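Local coordinates for protein similar to metal-dependent hydrolase (PDB 3ESH), which is probably a metal-dependent hydrolase of the metallo-beta-lactamase superfamily, at residues D19-K29 against Y36-L46; Q180-G188 against T220-S229. All coordinates share one frame; numbering follows the deposited sequence.

Contact 1: D19-K29 against Y36-L46; sequences DGGAMFGVVPK and YNANERNQINL
The two-stranded antiparallel sheet of strands 15-19 and 43-47 ends where Asp-19 faces Gln-43, a non-hydrogen-bonded pair whose side chains diverge, and there the first strand turns directly into helix 20-24. Gly-20 N donates to Asn-42 O at 2.6 Å, almost in line with the carbonyl, and Asp-19 CA makes a CA-H...O contact with the same oxygen. Asp-19 is the N-cap of the short helix: its CG stands anti to the backbone N (chi1 -178°), which lets OD2 accept from Ala-22 N at 3.2 Å on the anti side of the carboxylate, while OD1 takes the backbone N of Lys-29 of the second subunit. The extended Lys-29 chain and the Asn-42 side chain run past each other in opposite directions.

Gly-20, with no side chain of its own, lets Ile-44 CG2 come to 3.9 Å from its CA. This strand-to-helix corner is then filled by apolar groups. The Met-23 chain, a selenomethionine bent at chi2 and chi3, meets Leu-46 tip to tip, CE 3.4 Å from CD1. The Phe-24 and Tyr-36 side chains cross at about a right angle, Phe-24 CZ 3.9 Å from Tyr-36 CB, and Phe-24 CE1 lies 4.2 Å from Ile-44 CD1. Beyond the contact, Phe-24 stacks on His-213 and meets Trp-32. An Asx turn at Asn-39 leads into strand 43-46.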
loop_
_atom_site.group_PDB
_atom_site.type_symbol
_atom_site.label_atom_id
_atom_site.label_comp_id
_atom_site.label_asym_id
_atom_site.label_seq_id
_atom_site.Cartn_x
_atom_site.Cartn_y
_atom_site.Cartn_z
ATOM N N ASP A 19 -17.357 -3.322 -29.439
ATOM C CA ASP A 19 -16.282 -3.910 -30.236
ATOM C C ASP A 19 -15.768 -5.217 -29.597
ATOM O O ASP A 19 -15.397 -5.239 -28.438
ATOM C CB ASP A 19 -15.130 -2.910 -30.387
ATOM C CG ASP A 19 -13.992 -3.449 -31.249
ATOM O OD1 ASP A 19 -14.096 -3.412 -32.500
ATOM O OD2 ASP A 19 -12.987 -3.931 -30.667
ATOM N N GLY A 20 -15.756 -6.299 -30.375
ATOM C CA GLY A 20 -15.295 -7.581 -29.863
ATOM C C GLY A 20 -13.873 -7.554 -29.326
ATOM O O GLY A 20 -13.589 -8.104 -28.258
ATOM N N GLY A 21 -12.975 -6.903 -30.057
ATOM C CA GLY A 21 -11.600 -6.840 -29.610
ATOM C C GLY A 21 -11.470 -6.267 -28.214
ATOM O O GLY A 21 -10.631 -6.697 -27.433
ATOM N N ALA A 22 -12.308 -5.287 -27.900
ATOM C CA ALA A 22 -12.260 -4.651 -26.590
ATOM C C ALA A 22 -12.883 -5.536 -25.517
ATOM O O ALA A 22 -12.489 -5.491 -24.338
ATOM C CB ALA A 22 -12.967 -3.298 -26.636
HETATM N N MSE A 23 -13.859 -6.341 -25.926
HETATM C CA MSE A 23 -14.528 -7.241 -24.983
HETATM C C MSE A 23 -13.727 -8.508 -24.714
HETATM O O MSE A 23 -14.069 -9.259 -23.803
HETATM C CB MSE A 23 -15.917 -7.632 -25.490
HETATM C CG MSE A 23 -16.929 -6.532 -25.460
HETATM SE SE MSE A 23 -17.410 -5.983 -23.650
HETATM C CE MSE A 23 -18.189 -7.612 -23.082
ATOM N N PHE A 24 -12.671 -8.752 -25.494
ATOM C CA PHE A 24 -11.873 -9.967 -25.305
ATOM C C PHE A 24 -10.389 -9.727 -25.079
ATOM O O PHE A 24 -9.600 -10.665 -24.962
ATOM C CB PHE A 24 -12.082 -10.922 -26.482
ATOM C CG PHE A 24 -13.408 -11.624 -26.459
ATOM C CD1 PHE A 24 -14.425 -11.254 -27.328
ATOM C CD2 PHE A 24 -13.640 -12.655 -25.554
ATOM C CE1 PHE A 24 -15.657 -11.901 -27.297
ATOM C CE2 PHE A 24 -14.866 -13.309 -25.507
ATOM C CZ PHE A 24 -15.880 -12.935 -26.381
ATOM N N GLY A 25 -10.027 -8.452 -25.016
ATOM C CA GLY A 25 -8.663 -8.067 -24.757
ATOM C C GLY A 25 -7.587 -8.781 -25.550
ATOM O O GLY A 25 -7.506 -8.653 -26.766
ATOM N N VAL A 26 -6.747 -9.531 -24.846
ATOM C CA VAL A 26 -5.632 -10.239 -25.459
ATOM C C VAL A 26 -5.986 -11.425 -26.349
ATOM O O VAL A 26 -5.162 -11.861 -27.143
ATOM C CB VAL A 26 -4.639 -10.724 -24.394
ATOM C CG1 VAL A 26 -4.223 -9.547 -23.516
ATOM C CG2 VAL A 26 -5.253 -11.854 -23.560
ATOM N N VAL A 27 -7.194 -11.953 -26.226
ATOM C CA VAL A 27 -7.596 -13.090 -27.038
ATOM C C VAL A 27 -7.707 -12.696 -28.508
ATOM O O VAL A 27 -8.515 -11.832 -28.870
ATOM C CB VAL A 27 -8.959 -13.664 -26.565
ATOM C CG1 VAL A 27 -9.371 -14.835 -27.444
ATOM C CG2 VAL A 27 -8.855 -14.116 -25.125
ATOM N N PRO A 28 -6.899 -13.326 -29.379
ATOM C CA PRO A 28 -6.921 -13.028 -30.813
ATOM C C PRO A 28 -8.334 -13.247 -31.351
ATOM O O PRO A 28 -9.050 -14.120 -30.865
ATOM C CB PRO A 28 -5.937 -14.035 -31.395
ATOM C CG PRO A 28 -5.036 -14.364 -30.221
ATOM C CD PRO A 28 -6.003 -14.452 -29.092
ATOM N N LYS A 29 -8.738 -12.471 -32.353
ATOM C CA LYS A 29 -10.080 -12.611 -32.935
ATOM C C LYS A 29 -10.416 -14.014 -33.446
ATOM O O LYS A 29 -11.534 -14.501 -33.229
ATOM C CB LYS A 29 -10.296 -11.602 -34.066
ATOM C CG LYS A 29 -11.738 -11.567 -34.540
ATOM C CD LYS A 29 -11.966 -10.497 -35.570
ATOM C CE LYS A 29 -13.368 -10.550 -36.118
ATOM N NZ LYS A 29 -13.558 -9.516 -37.172
ATOM N N TYR A 36 -18.020 -16.263 -29.811
ATOM C CA TYR A 36 -19.057 -15.244 -29.750
ATOM C C TYR A 36 -19.112 -14.602 -31.126
ATOM O O TYR A 36 -18.075 -14.370 -31.734
ATOM C CB TYR A 36 -18.710 -14.185 -28.691
ATOM C CG TYR A 36 -19.924 -13.554 -28.033
ATOM C CD1 TYR A 36 -20.481 -14.118 -26.899
ATOM C CD2 TYR A 36 -20.553 -12.431 -28.585
ATOM C CE1 TYR A 36 -21.633 -13.590 -26.320
ATOM C CE2 TYR A 36 -21.692 -11.904 -28.022
ATOM C CZ TYR A 36 -22.233 -12.485 -26.889
ATOM O OH TYR A 36 -23.376 -11.974 -26.319
ATOM N N ASN A 37 -20.306 -14.292 -31.617
ATOM C CA ASN A 37 -20.435 -13.712 -32.955
ATOM C C ASN A 37 -20.217 -12.215 -33.048
ATOM O O ASN A 37 -20.657 -11.463 -32.176
ATOM C CB ASN A 37 -21.814 -14.046 -33.545
ATOM C CG ASN A 37 -22.056 -15.543 -33.659
ATOM O OD1 ASN A 37 -22.264 -16.236 -32.654
ATOM N ND2 ASN A 37 -22.017 -16.053 -34.889
ATOM N N ALA A 38 -19.547 -11.785 -34.115
ATOM C CA ALA A 38 -19.285 -10.366 -34.364
ATOM C C ALA A 38 -19.818 -10.011 -35.748
ATOM O O ALA A 38 -20.011 -10.897 -36.581
ATOM C CB ALA A 38 -17.811 -10.089 -34.301
ATOM N N ASN A 39 -20.066 -8.725 -35.991
ATOM C CA ASN A 39 -20.567 -8.301 -37.297
ATOM C C ASN A 39 -19.461 -7.700 -38.154
ATOM O O ASN A 39 -18.281 -7.780 -37.809
ATOM C CB ASN A 39 -21.718 -7.298 -37.153
ATOM C CG ASN A 39 -21.293 -5.997 -36.495
ATOM O OD1 ASN A 39 -20.105 -5.695 -36.384
ATOM N ND2 ASN A 39 -22.268 -5.212 -36.069
ATOM N N GLU A 40 -19.859 -7.109 -39.277
ATOM C CA GLU A 40 -18.938 -6.482 -40.222
ATOM C C GLU A 40 -18.141 -5.357 -39.561
ATOM O O GLU A 40 -17.104 -4.940 -40.060
ATOM C CB GLU A 40 -19.746 -5.940 -41.409
ATOM C CG GLU A 40 -19.029 -4.946 -42.326
ATOM C CD GLU A 40 -18.028 -5.606 -43.264
ATOM O OE1 GLU A 40 -17.054 -6.227 -42.758
ATOM O OE2 GLU A 40 -18.212 -5.501 -44.507
ATOM N N ARG A 41 -18.628 -4.870 -38.428
ATOM C CA ARG A 41 -17.948 -3.792 -37.729
ATOM C C ARG A 41 -17.206 -4.242 -36.478
ATOM O O ARG A 41 -16.862 -3.414 -35.638
ATOM C CB ARG A 41 -18.941 -2.706 -37.353
ATOM C CG ARG A 41 -19.767 -2.196 -38.501
ATOM C CD ARG A 41 -20.547 -0.986 -38.042
ATOM N NE ARG A 41 -21.575 -0.578 -38.998
ATOM C CZ ARG A 41 -22.703 -1.249 -39.217
ATOM N NH1 ARG A 41 -22.958 -2.375 -38.546
ATOM N NH2 ARG A 41 -23.585 -0.782 -40.099
ATOM N N ASN A 42 -16.970 -5.546 -36.357
ATOM C CA ASN A 42 -16.249 -6.112 -35.222
ATOM C C ASN A 42 -17.005 -5.964 -33.911
ATOM O O ASN A 42 -16.442 -6.158 -32.830
ATOM C CB ASN A 42 -14.876 -5.448 -35.070
ATOM C CG ASN A 42 -13.853 -6.362 -34.412
ATOM O OD1 ASN A 42 -12.924 -5.905 -33.739
ATOM N ND2 ASN A 42 -14.014 -7.666 -34.618
ATOM N N GLN A 43 -18.281 -5.620 -34.005
ATOM C CA GLN A 43 -19.109 -5.448 -32.821
ATOM C C GLN A 43 -19.842 -6.732 -32.494
ATOM O O GLN A 43 -20.325 -7.405 -33.400
ATOM C CB GLN A 43 -20.163 -4.361 -33.053
ATOM C CG GLN A 43 -19.676 -3.091 -33.738
ATOM C CD GLN A 43 -20.811 -2.108 -34.004
ATOM O OE1 GLN A 43 -21.732 -2.400 -34.768
ATOM N NE2 GLN A 43 -20.753 -0.944 -33.364
ATOM N N ILE A 44 -19.926 -7.076 -31.208
ATOM C CA ILE A 44 -20.670 -8.262 -30.791
ATOM C C ILE A 44 -21.887 -7.736 -30.044
ATOM O O ILE A 44 -21.826 -6.666 -29.440
ATOM C CB ILE A 44 -19.858 -9.203 -29.873
ATOM C CG1 ILE A 44 -19.632 -8.554 -28.511
ATOM C CG2 ILE A 44 -18.544 -9.586 -30.566
ATOM C CD1 ILE A 44 -19.061 -9.492 -27.462
ATOM N N ASN A 45 -22.989 -8.477 -30.089
ATOM C CA ASN A 45 -24.219 -8.048 -29.451
ATOM C C ASN A 45 -24.286 -8.383 -27.976
ATOM O O ASN A 45 -24.201 -9.550 -27.592
ATOM C CB ASN A 45 -25.424 -8.658 -30.156
ATOM C CG ASN A 45 -26.716 -8.015 -29.728
ATOM O OD1 ASN A 45 -26.912 -6.817 -29.929
ATOM N ND2 ASN A 45 -27.605 -8.801 -29.119
ATOM N N LEU A 46 -24.465 -7.353 -27.151
ATOM C CA LEU A 46 -24.541 -7.530 -25.713
ATOM C C LEU A 46 -25.816 -7.002 -25.080
ATOM O O LEU A 46 -25.966 -5.795 -24.872
ATOM C CB LEU A 46 -23.358 -6.853 -25.017
ATOM C CG LEU A 46 -21.934 -7.363 -25.247
ATOM C CD1 LEU A 46 -20.988 -6.405 -24.567
ATOM C CD2 LEU A 46 -21.759 -8.780 -24.700
#

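Contact 2: Q180-G188 against T220-S229; sequences QHSGGHSFG and TAYDDYPMQS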
loop_
_atom_site.group_PDB
_atom_site.type_symbol
_atom_site.label_atom_id
_atom_site.label_comp_id
_atom_site.label_asym_id
_atom_site.label_seq_id
_atom_site.Cartn_x
_atom_site.Cartn_y
_atom_site.Cartn_z
ATOM N N GLN A 180 -20.556 -8.793 -2.901
ATOM C CA GLN A 180 -19.142 -8.897 -2.543
ATOM C C GLN A 180 -18.176 -8.165 -3.483
ATOM O O GLN A 180 -18.098 -8.448 -4.679
ATOM C CB GLN A 180 -18.773 -10.375 -2.455
ATOM C CG GLN A 180 -17.354 -10.640 -2.053
ATOM C CD GLN A 180 -17.061 -12.126 -1.975
ATOM O OE1 GLN A 180 -15.905 -12.551 -2.075
ATOM N NE2 GLN A 180 -18.110 -12.930 -1.787
ATOM N N HIS A 181 -17.439 -7.224 -2.918
ATOM C CA HIS A 181 -16.467 -6.415 -3.655
ATOM C C HIS A 181 -15.427 -7.289 -4.350
ATOM O O HIS A 181 -14.672 -7.989 -3.690
ATOM C CB HIS A 181 -15.769 -5.455 -2.677
ATOM C CG HIS A 181 -14.802 -4.513 -3.327
ATOM N ND1 HIS A 181 -15.040 -3.919 -4.543
ATOM C CD2 HIS A 181 -13.632 -3.999 -2.878
ATOM C CE1 HIS A 181 -14.060 -3.074 -4.819
ATOM N NE2 HIS A 181 -13.195 -3.103 -3.824
ATOM N N SER A 182 -15.383 -7.248 -5.680
ATOM C CA SER A 182 -14.424 -8.061 -6.417
ATOM C C SER A 182 -13.320 -7.231 -7.042
ATOM O O SER A 182 -12.168 -7.644 -7.061
ATOM C CB SER A 182 -15.107 -8.869 -7.523
ATOM O OG SER A 182 -15.337 -8.087 -8.672
ATOM N N GLY A 183 -13.667 -6.057 -7.545
ATOM C CA GLY A 183 -12.675 -5.227 -8.185
ATOM C C GLY A 183 -12.385 -5.836 -9.534
ATOM O O GLY A 183 -13.125 -6.699 -9.991
ATOM N N GLY A 184 -11.317 -5.397 -10.186
ATOM C CA GLY A 184 -10.983 -5.973 -11.476
ATOM C C GLY A 184 -11.528 -5.180 -12.635
ATOM O O GLY A 184 -10.843 -4.288 -13.140
ATOM N N HIS A 185 -12.741 -5.498 -13.070
ATOM C CA HIS A 185 -13.354 -4.767 -14.178
ATOM C C HIS A 185 -13.441 -3.305 -13.799
ATOM O O HIS A 185 -13.256 -2.401 -14.612
ATOM C CB HIS A 185 -14.774 -5.274 -14.424
ATOM C CG HIS A 185 -15.500 -4.532 -15.500
ATOM N ND1 HIS A 185 -15.264 -4.743 -16.840
ATOM C CD2 HIS A 185 -16.440 -3.558 -15.432
ATOM C CE1 HIS A 185 -16.027 -3.936 -17.552
ATOM N NE2 HIS A 185 -16.750 -3.205 -16.723
ATOM N N SER A 186 -13.732 -3.092 -12.530
ATOM C CA SER A 186 -13.884 -1.760 -11.980
ATOM C C SER A 186 -13.218 -1.805 -10.615
ATOM O O SER A 186 -13.131 -2.863 -10.020
ATOM C CB SER A 186 -15.376 -1.474 -11.820
ATOM O OG SER A 186 -15.588 -0.116 -11.612
ATOM N N PHE A 187 -12.748 -0.678 -10.105
ATOM C CA PHE A 187 -12.127 -0.736 -8.795
ATOM C C PHE A 187 -13.161 -1.124 -7.765
ATOM O O PHE A 187 -12.841 -1.776 -6.773
ATOM C CB PHE A 187 -11.523 0.594 -8.372
ATOM C CG PHE A 187 -10.781 0.510 -7.075
ATOM C CD1 PHE A 187 -9.495 -0.026 -7.034
ATOM C CD2 PHE A 187 -11.397 0.870 -5.884
ATOM C CE1 PHE A 187 -8.838 -0.205 -5.828
ATOM C CE2 PHE A 187 -10.751 0.697 -4.673
ATOM C CZ PHE A 187 -9.471 0.155 -4.638
ATOM N N GLY A 188 -14.406 -0.733 -8.001
ATOM C CA GLY A 188 -15.460 -1.048 -7.058
ATOM C C GLY A 188 -16.410 -2.118 -7.540
ATOM O O GLY A 188 -17.467 -2.325 -6.943
ATOM N N THR A 220 -12.015 -8.658 -20.458
ATOM C CA THR A 220 -12.188 -7.544 -21.384
ATOM C C THR A 220 -11.066 -6.516 -21.215
ATOM O O THR A 220 -10.409 -6.455 -20.164
ATOM C CB THR A 220 -13.528 -6.806 -21.163
ATOM O OG1 THR A 220 -13.383 -5.862 -20.101
ATOM C CG2 THR A 220 -14.631 -7.791 -20.815
ATOM N N ALA A 221 -10.847 -5.708 -22.255
ATOM C CA ALA A 221 -9.830 -4.673 -22.197
ATOM C C ALA A 221 -10.360 -3.500 -21.356
ATOM O O ALA A 221 -9.600 -2.609 -20.960
ATOM C CB ALA A 221 -9.494 -4.201 -23.581
ATOM N N TYR A 222 -11.668 -3.514 -21.089
ATOM C CA TYR A 222 -12.321 -2.473 -20.287
ATOM C C TYR A 222 -11.893 -2.567 -18.834
ATOM O O TYR A 222 -11.899 -1.566 -18.111
ATOM C CB TYR A 222 -13.845 -2.607 -20.352
ATOM C CG TYR A 222 -14.450 -2.301 -21.703
ATOM C CD1 TYR A 222 -14.312 -1.042 -22.283
ATOM C CD2 TYR A 222 -15.149 -3.274 -22.410
ATOM C CE1 TYR A 222 -14.851 -0.758 -23.540
ATOM C CE2 TYR A 222 -15.698 -3.004 -23.668
ATOM C CZ TYR A 222 -15.540 -1.740 -24.222
ATOM O OH TYR A 222 -16.064 -1.471 -25.459
ATOM N N ASP A 223 -11.526 -3.774 -18.409
ATOM C CA ASP A 223 -11.103 -4.000 -17.036
ATOM C C ASP A 223 -9.960 -3.063 -16.682
ATOM O O ASP A 223 -8.912 -3.095 -17.316
ATOM C CB ASP A 223 -10.679 -5.465 -16.855
ATOM C CG ASP A 223 -11.859 -6.426 -16.890
ATOM O OD1 ASP A 223 -12.807 -6.178 -17.654
ATOM O OD2 ASP A 223 -11.843 -7.437 -16.166
ATOM N N ASP A 224 -10.169 -2.220 -15.674
ATOM C CA ASP A 224 -9.136 -1.283 -15.267
ATOM C C ASP A 224 -7.989 -1.984 -14.553
ATOM O O ASP A 224 -6.854 -1.515 -14.586
ATOM C CB ASP A 224 -9.731 -0.175 -14.396
ATOM C CG ASP A 224 -10.699 0.714 -15.169
ATOM O OD1 ASP A 224 -10.607 0.766 -16.420
ATOM O OD2 ASP A 224 -11.556 1.376 -14.534
ATOM N N TYR A 225 -8.282 -3.113 -13.914
ATOM C CA TYR A 225 -7.258 -3.889 -13.205
ATOM C C TYR A 225 -7.362 -5.369 -13.578
ATOM O O TYR A 225 -7.744 -6.211 -12.763
ATOM C CB TYR A 225 -7.400 -3.707 -11.696
ATOM C CG TYR A 225 -7.388 -2.252 -11.281
ATOM C CD1 TYR A 225 -8.565 -1.505 -11.259
ATOM C CD2 TYR A 225 -6.190 -1.606 -10.972
ATOM C CE1 TYR A 225 -8.561 -0.154 -10.946
ATOM C CE2 TYR A 225 -6.168 -0.260 -10.655
ATOM C CZ TYR A 225 -7.366 0.471 -10.645
ATOM O OH TYR A 225 -7.349 1.826 -10.342
ATOM N N PRO A 226 -7.026 -5.699 -14.837
ATOM C CA PRO A 226 -7.078 -7.083 -15.326
ATOM C C PRO A 226 -6.401 -8.120 -14.427
ATOM O O PRO A 226 -6.870 -9.250 -14.348
ATOM C CB PRO A 226 -6.430 -6.987 -16.716
ATOM C CG PRO A 226 -5.582 -5.739 -16.622
ATOM C CD PRO A 226 -6.475 -4.803 -15.865
HETATM N N MSE A 227 -5.323 -7.758 -13.740
HETATM C CA MSE A 227 -4.661 -8.735 -12.888
HETATM C C MSE A 227 -5.575 -9.163 -11.721
HETATM O O MSE A 227 -5.523 -10.312 -11.267
HETATM C CB MSE A 227 -3.338 -8.181 -12.338
HETATM C CG MSE A 227 -2.256 -7.901 -13.355
HETATM SE SE MSE A 227 -1.752 -9.465 -14.433
HETATM C CE MSE A 227 -2.740 -9.026 -15.921
ATOM N N GLN A 228 -6.405 -8.238 -11.240
ATOM C CA GLN A 228 -7.324 -8.538 -10.150
ATOM C C GLN A 228 -8.515 -9.332 -10.689
ATOM O O GLN A 228 -9.090 -10.150 -9.985
ATOM C CB GLN A 228 -7.791 -7.232 -9.483
ATOM C CG GLN A 228 -8.908 -7.374 -8.433
ATOM C CD GLN A 228 -8.467 -8.128 -7.193
ATOM O OE1 GLN A 228 -7.270 -8.174 -6.859
ATOM N NE2 GLN A 228 -9.431 -8.704 -6.481
ATOM N N SER A 229 -8.873 -9.075 -11.940
ATOM C CA SER A 229 -9.976 -9.783 -12.579
ATOM C C SER A 229 -9.613 -11.255 -12.692
ATOM O O SER A 229 -10.396 -12.125 -12.360
ATOM C CB SER A 229 -10.236 -9.229 -13.974
ATOM O OG SER A 229 -10.789 -7.941 -13.887
HETATM O O HOH W 1 -11.785 1.512 -11.676
#
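His-185 and Asp-223 cross at about a right angle, ring and carboxylate planes 87° apart. The imidazole offers ND1 in its own plane to Asp-223 OD1 at 3.0 Å, and the oxygen is met from above the carboxylate plane. Thr-220 OG1 donates to the same oxygen from the opposite face, and Ser-229 OG donates to Asp-223 OD2 at 2.6 Å, so three donors fix the carboxylate's rotation. A chi1 of 177° swings the His-185 ring away from its own backbone N and alongside Tyr-222, both side chains pointing the same way; Tyr-222 CB lies 3.8 Å from His-185 CE1.

Backbone bonds join the loop after strand 177-181 to the residues leading into helix 226-242: Tyr-225 N donates to Gly-184 O at 2.9 Å, and Asp-224 N to His-185 O. Gln-228, bent at chi2, turns NE2 onto Ser-182 O at 3.0 Å. At the outer end Phe-187 points its ring edge at the Tyr-225 face in an offset edge-to-face pair, centroids 5.9 Å apart. A water accepts from Phe-187 N and lies within hydrogen-bonding distance of Asp-224 OD2; Asp-224 OD1 is salt-bridged to Arg-147.

His-185, His-110 and Asp-206 turn donor atoms toward one vacant point, consistent with a possible empty metal site of the metallo-beta-lactamase fold. With ND1 donating to Asp-223, NE2 would be the possible metal ligand and Asp-223 the second-shell residue orienting it.

How the contacts relate
Both contacts are largely buried, but contact 2 lies nearer the centre of the chain, its centre about 14 Å away against about 18 Å for contact 1. They share no strand or helix: contact 1 joins the two-stranded sheet to helix 20-24, contact 2 a loop after strand 177-181 to the residues leading into helix 226-242. Contact 1 combines apolar packing with a polar side and one backbone bond across it; contact 2 relies on buried polar bonds around a possible metal ligand. They meet where Ala-22 O and Ala-221 N, 2.7 Å apart, probably form a hydrogen bond and Met-23 SE packs on the Tyr-222 ring. Both also touch the second subunit.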